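Local coordinates for protein transcriptional regulator, LacI family (Burkholderia phymatum, PDB 2RGY) that probably regulates transcription as a LacI-family DNA-binding protein whose periplasmic-binding-protein-like core would sense a small sugar-type effector, at residues 236-250 / 266-280. Residues are numbered along the deposited sequence; the frame is centred on the assembly and turned at random.
Sequences ALTSVHIPTAELTQN and IFREFPVTVSMRASV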
ATOM      1  N   ALA A 236      -0.529   0.435  18.316  1.00 16.50           N
ATOM      2  CA  ALA A 236       0.506   1.062  17.496  1.00 17.97           C
ATOM      3  C   ALA A 236       1.734   0.152  17.508  1.00 17.77           C
ATOM      4  O   ALA A 236       2.255  -0.180  18.569  1.00 15.81           O
ATOM      5  CB  ALA A 236       0.851   2.439  18.042  1.00 18.73           C
ATOM      6  N   LEU A 237       2.188  -0.240  16.318  1.00 17.83           N
ATOM      7  CA  LEU A 237       3.306  -1.172  16.184  1.00 18.55           C
ATOM      8  C   LEU A 237       4.715  -0.621  16.346  1.00 20.23           C
ATOM      9  O   LEU A 237       5.134   0.278  15.604  1.00 19.05           O
ATOM     10  CB  LEU A 237       3.219  -1.884  14.830  1.00 19.61           C
ATOM     11  CG  LEU A 237       4.266  -2.964  14.554  1.00 19.32           C
ATOM     12  CD1 LEU A 237       4.029  -4.158  15.480  1.00 19.60           C
ATOM     13  CD2 LEU A 237       4.184  -3.389  13.095  1.00 18.45           C
ATOM     14  N   THR A 238       5.442  -1.178  17.316  1.00 18.65           N
ATOM     15  CA  THR A 238       6.830  -0.801  17.559  1.00 18.25           C
ATOM     16  C   THR A 238       7.587  -1.508  16.445  1.00 18.38           C
ATOM     17  O   THR A 238       7.403  -2.704  16.215  1.00 18.32           O
ATOM     18  CB  THR A 238       7.311  -1.290  18.946  1.00 19.13           C
ATOM     19  OG1 THR A 238       6.650  -0.525  19.969  1.00 16.47           O
ATOM     20  CG2 THR A 238       8.826  -1.127  19.083  1.00 16.83           C
ATOM     21  N   SER A 239       8.430  -0.767  15.739  1.00 17.86           N
ATOM     22  CA  SER A 239       9.138  -1.339  14.609  1.00 18.09           C
ATOM     23  C   SER A 239      10.547  -0.805  14.416  1.00 18.32           C
ATOM     24  O   SER A 239      10.849   0.319  14.797  1.00 20.14           O
ATOM     25  CB  SER A 239       8.316  -1.076  13.338  1.00 18.16           C
ATOM     26  OG  SER A 239       8.919  -1.617  12.174  1.00 20.63           O
ATOM     27  N   VAL A 240      11.403  -1.633  13.829  1.00 18.14           N
ATOM     28  CA  VAL A 240      12.770  -1.244  13.530  1.00 18.56           C
ATOM     29  C   VAL A 240      12.666  -0.327  12.304  1.00 19.46           C
ATOM     30  O   VAL A 240      12.105  -0.707  11.269  1.00 17.75           O
ATOM     31  CB  VAL A 240      13.637  -2.476  13.192  1.00 17.60           C
ATOM     32  CG1 VAL A 240      14.998  -2.038  12.692  1.00 17.49           C
ATOM     33  CG2 VAL A 240      13.790  -3.360  14.429  1.00 17.26           C
ATOM     34  N   HIS A 241      13.189   0.886  12.434  1.00 19.30           N
ATOM     35  CA  HIS A 241      13.130   1.853  11.351  1.00 21.17           C
ATOM     36  C   HIS A 241      14.264   1.730  10.333  1.00 22.35           C
ATOM     37  O   HIS A 241      15.429   1.947  10.662  1.00 24.39           O
ATOM     38  CB  HIS A 241      13.138   3.271  11.905  1.00 23.12           C
ATOM     39  CG  HIS A 241      13.086   4.315  10.838  1.00 25.84           C
ATOM     40  ND1 HIS A 241      11.913   4.672  10.212  1.00 27.73           N
ATOM     41  CD2 HIS A 241      14.068   5.029  10.241  1.00 26.91           C
ATOM     42  CE1 HIS A 241      12.173   5.565   9.275  1.00 28.07           C
ATOM     43  NE2 HIS A 241      13.474   5.800   9.270  1.00 26.35           N
ATOM     44  N   ILE A 242      13.906   1.406   9.096  1.00 22.35           N
ATOM     45  CA  ILE A 242      14.863   1.254   7.997  1.00 23.10           C
ATOM     46  C   ILE A 242      14.780   2.497   7.104  1.00 23.16           C
ATOM     47  O   ILE A 242      13.692   2.875   6.670  1.00 23.35           O
ATOM     48  CB  ILE A 242      14.523   0.008   7.143  1.00 23.78           C
ATOM     49  CG1 ILE A 242      14.671  -1.262   7.987  1.00 23.41           C
ATOM     50  CG2 ILE A 242      15.422  -0.049   5.919  1.00 23.81           C
ATOM     51  CD1 ILE A 242      16.089  -1.478   8.539  1.00 26.29           C
ATOM     52  N   PRO A 243      15.929   3.133   6.800  1.00 22.36           N
ATOM     53  CA  PRO A 243      15.961   4.339   5.962  1.00 23.40           C
ATOM     54  C   PRO A 243      15.754   4.033   4.485  1.00 22.48           C
ATOM     55  O   PRO A 243      16.640   4.245   3.667  1.00 21.56           O
ATOM     56  CB  PRO A 243      17.347   4.906   6.248  1.00 22.89           C
ATOM     57  CG  PRO A 243      18.168   3.662   6.292  1.00 23.62           C
ATOM     58  CD  PRO A 243      17.300   2.683   7.100  1.00 23.03           C
ATOM     59  N   THR A 244      14.562   3.558   4.156  1.00 23.21           N
ATOM     60  CA  THR A 244      14.223   3.193   2.790  1.00 23.09           C
ATOM     61  C   THR A 244      14.117   4.369   1.829  1.00 22.20           C
ATOM     62  O   THR A 244      14.584   4.283   0.695  1.00 24.06           O
ATOM     63  CB  THR A 244      12.908   2.395   2.774  1.00 23.44           C
ATOM     64  OG1 THR A 244      13.123   1.146   3.446  1.00 23.86           O
ATOM     65  CG2 THR A 244      12.440   2.137   1.346  1.00 22.45           C
ATOM     66  N   ALA A 245      13.502   5.458   2.269  1.00 21.71           N
ATOM     67  CA  ALA A 245      13.362   6.633   1.412  1.00 22.75           C
ATOM     68  C   ALA A 245      14.731   7.214   1.058  1.00 22.77           C
ATOM     69  O   ALA A 245      14.982   7.558  -0.097  1.00 22.16           O
ATOM     70  CB  ALA A 245      12.508   7.686   2.096  1.00 22.53           C
ATOM     71  N   GLU A 246      15.614   7.309   2.051  1.00 23.02           N
ATOM     72  CA  GLU A 246      16.954   7.860   1.839  1.00 24.07           C
ATOM     73  C   GLU A 246      17.820   7.015   0.911  1.00 22.73           C
ATOM     74  O   GLU A 246      18.476   7.547   0.021  1.00 20.63           O
ATOM     75  CB  GLU A 246      17.688   8.039   3.175  1.00 26.54           C
ATOM     76  CG  GLU A 246      17.051   9.041   4.128  1.00 31.70           C
ATOM     77  CD  GLU A 246      16.173   8.364   5.171  1.00 35.98           C
ATOM     78  OE1 GLU A 246      15.176   7.715   4.787  1.00 38.03           O
ATOM     79  OE2 GLU A 246      16.490   8.471   6.377  1.00 38.16           O
ATOM     80  N   LEU A 247      17.831   5.704   1.122  1.00 22.31           N
ATOM     81  CA  LEU A 247      18.637   4.833   0.278  1.00 21.95           C
ATOM     82  C   LEU A 247      18.116   4.842  -1.155  1.00 20.46           C
ATOM     83  O   LEU A 247      18.901   4.837  -2.105  1.00 20.66           O
ATOM     84  CB  LEU A 247      18.659   3.407   0.842  1.00 24.21           C
ATOM     85  CG  LEU A 247      19.563   3.227   2.075  1.00 28.68           C
ATOM     86  CD1 LEU A 247      19.368   1.845   2.685  1.00 28.19           C
ATOM     87  CD2 LEU A 247      21.026   3.435   1.677  1.00 28.61           C
ATOM     88  N   THR A 248      16.799   4.884  -1.313  1.00 18.35           N
ATOM     89  CA  THR A 248      16.206   4.909  -2.643  1.00 18.80           C
ATOM     90  C   THR A 248      16.571   6.228  -3.329  1.00 18.41           C
ATOM     91  O   THR A 248      16.987   6.252  -4.482  1.00 18.42           O
ATOM     92  CB  THR A 248      14.661   4.787  -2.592  1.00 18.57           C
ATOM     93  OG1 THR A 248      14.287   3.549  -1.978  1.00 18.07           O
ATOM     94  CG2 THR A 248      14.090   4.833  -3.992  1.00 18.51           C
ATOM     95  N   GLN A 249      16.408   7.330  -2.614  1.00 18.12           N
ATOM     96  CA  GLN A 249      16.727   8.630  -3.164  1.00 19.28           C
ATOM     97  C   GLN A 249      18.169   8.642  -3.676  1.00 18.15           C
ATOM     98  O   GLN A 249      18.442   9.093  -4.788  1.00 18.81           O
ATOM     99  CB  GLN A 249      16.525   9.703  -2.089  1.00 19.96           C
ATOM    100  CG  GLN A 249      16.965  11.087  -2.500  1.00 24.50           C
ATOM    101  CD  GLN A 249      16.694  12.108  -1.423  1.00 26.43           C
ATOM    102  OE1 GLN A 249      17.179  11.988  -0.292  1.00 29.14           O
ATOM    103  NE2 GLN A 249      15.915  13.119  -1.761  1.00 30.18           N
ATOM    104  N   ASN A 250      19.085   8.125  -2.868  1.00 16.34           N
ATOM    105  CA  ASN A 250      20.486   8.085  -3.248  1.00 16.98           C
ATOM    106  C   ASN A 250      20.795   7.051  -4.338  1.00 17.74           C
ATOM    107  O   ASN A 250      21.646   7.284  -5.203  1.00 17.66           O
ATOM    108  CB  ASN A 250      21.341   7.856  -1.998  1.00 16.84           C
ATOM    109  CG  ASN A 250      21.501   9.124  -1.170  1.00 17.84           C
ATOM    110  OD1 ASN A 250      22.347   9.969  -1.476  1.00 18.90           O
ATOM    111  ND2 ASN A 250      20.674   9.278  -0.139  1.00 15.45           N
ATOM    112  N   ILE A 266      26.533  11.524  -3.542  1.00 23.51           N
ATOM    113  CA  ILE A 266      25.843  10.303  -3.130  1.00 22.25           C
ATOM    114  C   ILE A 266      26.240   9.808  -1.739  1.00 22.45           C
ATOM    115  O   ILE A 266      27.424   9.687  -1.436  1.00 22.07           O
ATOM    116  CB  ILE A 266      26.111   9.178  -4.152  1.00 21.09           C
ATOM    117  CG1 ILE A 266      25.791   9.678  -5.564  1.00 19.89           C
ATOM    118  CG2 ILE A 266      25.274   7.949  -3.825  1.00 23.11           C
ATOM    119  CD1 ILE A 266      24.370  10.156  -5.744  1.00 18.46           C
ATOM    120  N   PHE A 267      25.242   9.527  -0.900  1.00 21.55           N
ATOM    121  CA  PHE A 267      25.477   9.018   0.457  1.00 21.69           C
ATOM    122  C   PHE A 267      24.888   7.613   0.591  1.00 22.14           C
ATOM    123  O   PHE A 267      23.772   7.353   0.132  1.00 21.14           O
ATOM    124  CB  PHE A 267      24.874   9.978   1.480  1.00 22.69           C
ATOM    125  CG  PHE A 267      25.366  11.390   1.319  1.00 26.02           C
ATOM    126  CD1 PHE A 267      24.836  12.214   0.322  1.00 25.80           C
ATOM    127  CD2 PHE A 267      26.421  11.866   2.097  1.00 27.14           C
ATOM    128  CE1 PHE A 267      25.354  13.499   0.093  1.00 27.69           C
ATOM    129  CE2 PHE A 267      26.955  13.152   1.881  1.00 28.50           C
ATOM    130  CZ  PHE A 267      26.418  13.968   0.876  1.00 27.81           C
ATOM    131  N   ARG A 268      25.649   6.713   1.210  1.00 22.70           N
ATOM    132  CA  ARG A 268      25.247   5.310   1.365  1.00 24.17           C
ATOM    133  C   ARG A 268      25.101   4.822   2.806  1.00 26.04           C
ATOM    134  O   ARG A 268      24.831   3.637   3.034  1.00 25.84           O
ATOM    135  CB  ARG A 268      26.270   4.409   0.664  1.00 23.50           C
ATOM    136  CG  ARG A 268      26.443   4.698  -0.810  1.00 25.02           C
ATOM    137  CD  ARG A 268      27.817   4.276  -1.306  1.00 23.65           C
ATOM    138  NE  ARG A 268      27.971   4.589  -2.718  1.00 21.51           N
ATOM    139  CZ  ARG A 268      27.361   3.924  -3.690  1.00 23.66           C
ATOM    140  NH1 ARG A 268      26.567   2.901  -3.393  1.00 21.76           N
ATOM    141  NH2 ARG A 268      27.515   4.304  -4.954  1.00 22.77           N
ATOM    142  N   GLU A 269      25.287   5.714   3.772  1.00 26.83           N
ATOM    143  CA  GLU A 269      25.202   5.321   5.179  1.00 28.17           C
ATOM    144  C   GLU A 269      24.115   6.052   5.945  1.00 27.45           C
ATOM    145  O   GLU A 269      24.155   7.275   6.078  1.00 26.24           O
ATOM    146  CB  GLU A 269      26.542   5.574   5.881  1.00 31.15           C
ATOM    147  CG  GLU A 269      27.727   4.817   5.273  1.00 38.37           C
ATOM    148  CD  GLU A 269      27.495   3.316   5.236  1.00 41.44           C
ATOM    149  OE1 GLU A 269      27.029   2.770   6.258  1.00 44.28           O
ATOM    150  OE2 GLU A 269      27.771   2.679   4.189  1.00 43.65           O
ATOM    151  N   PHE A 270      23.145   5.300   6.448  1.00 26.44           N
ATOM    152  CA  PHE A 270      22.075   5.890   7.230  1.00 27.11           C
ATOM    153  C   PHE A 270      21.854   5.025   8.446  1.00 27.17           C
ATOM    154  O   PHE A 270      22.013   3.804   8.390  1.00 27.86           O
ATOM    155  CB  PHE A 270      20.812   6.026   6.396  1.00 26.69           C
ATOM    156  CG  PHE A 270      21.008   6.877   5.185  1.00 28.53           C
ATOM    157  CD1 PHE A 270      21.235   6.290   3.940  1.00 28.33           C
ATOM    158  CD2 PHE A 270      21.056   8.269   5.301  1.00 27.61           C
ATOM    159  CE1 PHE A 270      21.512   7.077   2.818  1.00 30.34           C
ATOM    160  CE2 PHE A 270      21.335   9.078   4.183  1.00 29.34           C
ATOM    161  CZ  PHE A 270      21.566   8.480   2.938  1.00 29.39           C
ATOM    162  N   PRO A 271      21.511   5.648   9.577  1.00 26.78           N
ATOM    163  CA  PRO A 271      21.311   4.809  10.750  1.00 27.67           C
ATOM    164  C   PRO A 271      19.963   4.112  10.808  1.00 27.16           C
ATOM    165  O   PRO A 271      18.969   4.566  10.239  1.00 24.97           O
ATOM    166  CB  PRO A 271      21.527   5.789  11.907  1.00 27.06           C
ATOM    167  CG  PRO A 271      20.954   7.053  11.370  1.00 28.73           C
ATOM    168  CD  PRO A 271      21.472   7.080   9.931  1.00 28.50           C
ATOM    169  N   VAL A 272      19.967   2.972  11.476  1.00 28.02           N
ATOM    170  CA  VAL A 272      18.762   2.204  11.683  1.00 26.84           C
ATOM    171  C   VAL A 272      18.469   2.440  13.166  1.00 25.92           C
ATOM    172  O   VAL A 272      19.379   2.440  14.002  1.00 24.64           O
ATOM    173  CB  VAL A 272      19.008   0.716  11.404  1.00 28.07           C
ATOM    174  CG1 VAL A 272      20.065   0.200  12.345  1.00 29.68           C
ATOM    175  CG2 VAL A 272      17.723  -0.072  11.566  1.00 28.80           C
ATOM    176  N   THR A 273      17.209   2.685  13.482  1.00 24.28           N
ATOM    177  CA  THR A 273      16.805   2.930  14.856  1.00 24.13           C
ATOM    178  C   THR A 273      15.514   2.168  15.119  1.00 24.53           C
ATOM    179  O   THR A 273      14.997   1.480  14.231  1.00 24.16           O
ATOM    180  CB  THR A 273      16.532   4.420  15.093  1.00 24.73           C
ATOM    181  OG1 THR A 273      15.562   4.875  14.142  1.00 25.30           O
ATOM    182  CG2 THR A 273      17.821   5.237  14.941  1.00 24.22           C
ATOM    183  N   VAL A 274      14.999   2.275  16.337  1.00 23.04           N
ATOM    184  CA  VAL A 274      13.757   1.599  16.671  1.00 22.51           C
ATOM    185  C   VAL A 274      12.674   2.616  16.968  1.00 21.73           C
ATOM    186  O   VAL A 274      12.862   3.522  17.779  1.00 22.19           O
ATOM    187  CB  VAL A 274      13.919   0.675  17.881  1.00 23.05           C
ATOM    188  CG1 VAL A 274      12.574   0.127  18.295  1.00 23.69           C
ATOM    189  CG2 VAL A 274      14.840  -0.471  17.525  1.00 26.16           C
ATOM    190  N   SER A 275      11.543   2.474  16.291  1.00 20.65           N
ATOM    191  CA  SER A 275      10.429   3.374  16.507  1.00 21.62           C
ATOM    192  C   SER A 275       9.557   2.759  17.591  1.00 21.34           C
ATOM    193  O   SER A 275       8.754   1.871  17.327  1.00 21.77           O
ATOM    194  CB  SER A 275       9.645   3.557  15.210  1.00 22.89           C
ATOM    195  OG  SER A 275      10.489   4.108  14.216  1.00 24.08           O
HETATM  196  N   MSE A 276       9.746   3.224  18.819  1.00 22.32           N
HETATM  197  CA  MSE A 276       8.995   2.708  19.954  1.00 22.83           C
HETATM  198  C   MSE A 276       7.566   3.210  19.958  1.00 23.02           C
HETATM  199  O   MSE A 276       7.322   4.416  19.995  1.00 21.82           O
HETATM  200  CB  MSE A 276       9.667   3.110  21.275  1.00 23.49           C
HETATM  201  CG  MSE A 276      10.901   2.303  21.664  1.00 27.12           C
HETATM  202 SE   MSE A 276      10.595   0.541  22.030  1.00 27.32          SE
HETATM  203  CE  MSE A 276       9.184   0.629  23.089  1.00 26.53           C
ATOM    204  N   ARG A 277       6.620   2.280  19.917  1.00 22.12           N
ATOM    205  CA  ARG A 277       5.214   2.658  19.938  1.00 22.98           C
ATOM    206  C   ARG A 277       4.537   1.944  21.092  1.00 22.91           C
ATOM    207  O   ARG A 277       5.032   2.021  22.215  1.00 23.82           O
ATOM    208  CB  ARG A 277       4.562   2.354  18.584  1.00 22.25           C
ATOM    209  CG  ARG A 277       5.240   3.134  17.449  1.00 22.15           C
ATOM    210  CD  ARG A 277       4.286   3.478  16.320  1.00 21.85           C
ATOM    211  NE  ARG A 277       4.908   4.312  15.289  1.00 20.69           N
ATOM    212  CZ  ARG A 277       5.789   3.874  14.395  1.00 20.09           C
ATOM    213  NH1 ARG A 277       6.164   2.601  14.394  1.00 19.76           N
ATOM    214  NH2 ARG A 277       6.289   4.706  13.493  1.00 19.79           N
ATOM    215  N   ALA A 278       3.452   1.217  20.846  1.00 22.09           N
ATOM    216  CA  ALA A 278       2.765   0.569  21.956  1.00 19.88           C
ATOM    217  C   ALA A 278       2.645  -0.948  21.944  1.00 19.54           C
ATOM    218  O   ALA A 278       1.950  -1.513  22.790  1.00 19.66           O
ATOM    219  CB  ALA A 278       1.377   1.188  22.111  1.00 21.36           C
ATOM    220  N   SER A 279       3.314  -1.621  21.016  1.00 18.18           N
ATOM    221  CA  SER A 279       3.198  -3.074  20.947  1.00 16.77           C
ATOM    222  C   SER A 279       4.226  -3.832  21.779  1.00 17.41           C
ATOM    223  O   SER A 279       4.162  -5.050  21.878  1.00 17.07           O
ATOM    224  CB  SER A 279       3.281  -3.546  19.497  1.00 15.11           C
ATOM    225  OG  SER A 279       4.527  -3.192  18.954  1.00 16.30           O
ATOM    226  N   VAL A 280       5.180  -3.118  22.364  1.00 17.93           N
ATOM    227  CA  VAL A 280       6.185  -3.762  23.207  1.00 19.18           C
ATOM    228  C   VAL A 280       6.125  -3.209  24.638  1.00 20.07           C
ATOM    229  O   VAL A 280       6.158  -1.997  24.844  1.00 19.52           O
ATOM    230  CB  VAL A 280       7.620  -3.565  22.647  1.00 19.23           C
ATOM    231  CG1 VAL A 280       8.644  -4.230  23.577  1.00 18.78           C
ATOM    232  CG2 VAL A 280       7.720  -4.165  21.255  1.00 20.12           C
TER
HETATM  233  O   HOH W   1       6.133  -0.443  22.641  1.00 29.00           O
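Strand 273-275 forms the antiparallel edge of the C-terminal subdomain sheet, running back beside strand 238-241, and the chain ahead of it follows helix 244-260. Ser-239 and Ser-275 form a hydrogen-bonded pair, Ser-275 N giving to Ser-239 O at 2.7 Å; His-241 N gives to Thr-273 O, while the return bond from Thr-273 N is weak. In the non-hydrogen-bonded pair between them, Val-240 and Val-274 turn to the sheet face where helix 112-125 packs on Val-274. Val-240 CG1 meets Val-272 CG2 at 3.5 Å.

Around Thr-238, side chains join backbone bonds such as Ala-278 N to Ala-236 O. Thr-238 OG1, beside its own backbone N (chi1 -70°), accepts from Arg-277 N at 2.8 Å and also contacts a water that bridges to Val-280 N. Thr-238 N points almost straight at Ser-279 OG, 2.8 Å away, an oxygen that is also hydrogen-bonded to Val-221 O. Arg-277 NH1 reaches Leu-237 O at 2.8 Å, with that oxygen in the guanidinium plane; NH2 makes a salt bridge to Asp-226 OD1, while OD2 of the same carboxylate is hydrogen-bonded to His-241 ND1 and Ser-275 OG.

At the helix, the Phe-270 ring lies flat under Glu-246, whose CB sits over the ring centre, 3.7 Å from the centroid, while Leu-247 CD2 touches the ring edge. The Asn-250 amide is held at both ends: ND2 gives to Glu-246 O, and OD1 takes Phe-267 N at 3.0 Å from above its carbonyl plane. Such a strand-helix-strand return, crossing between two subdomains, is characteristic of the hinged periplasmic-binding-protein fold of LacI-family regulators.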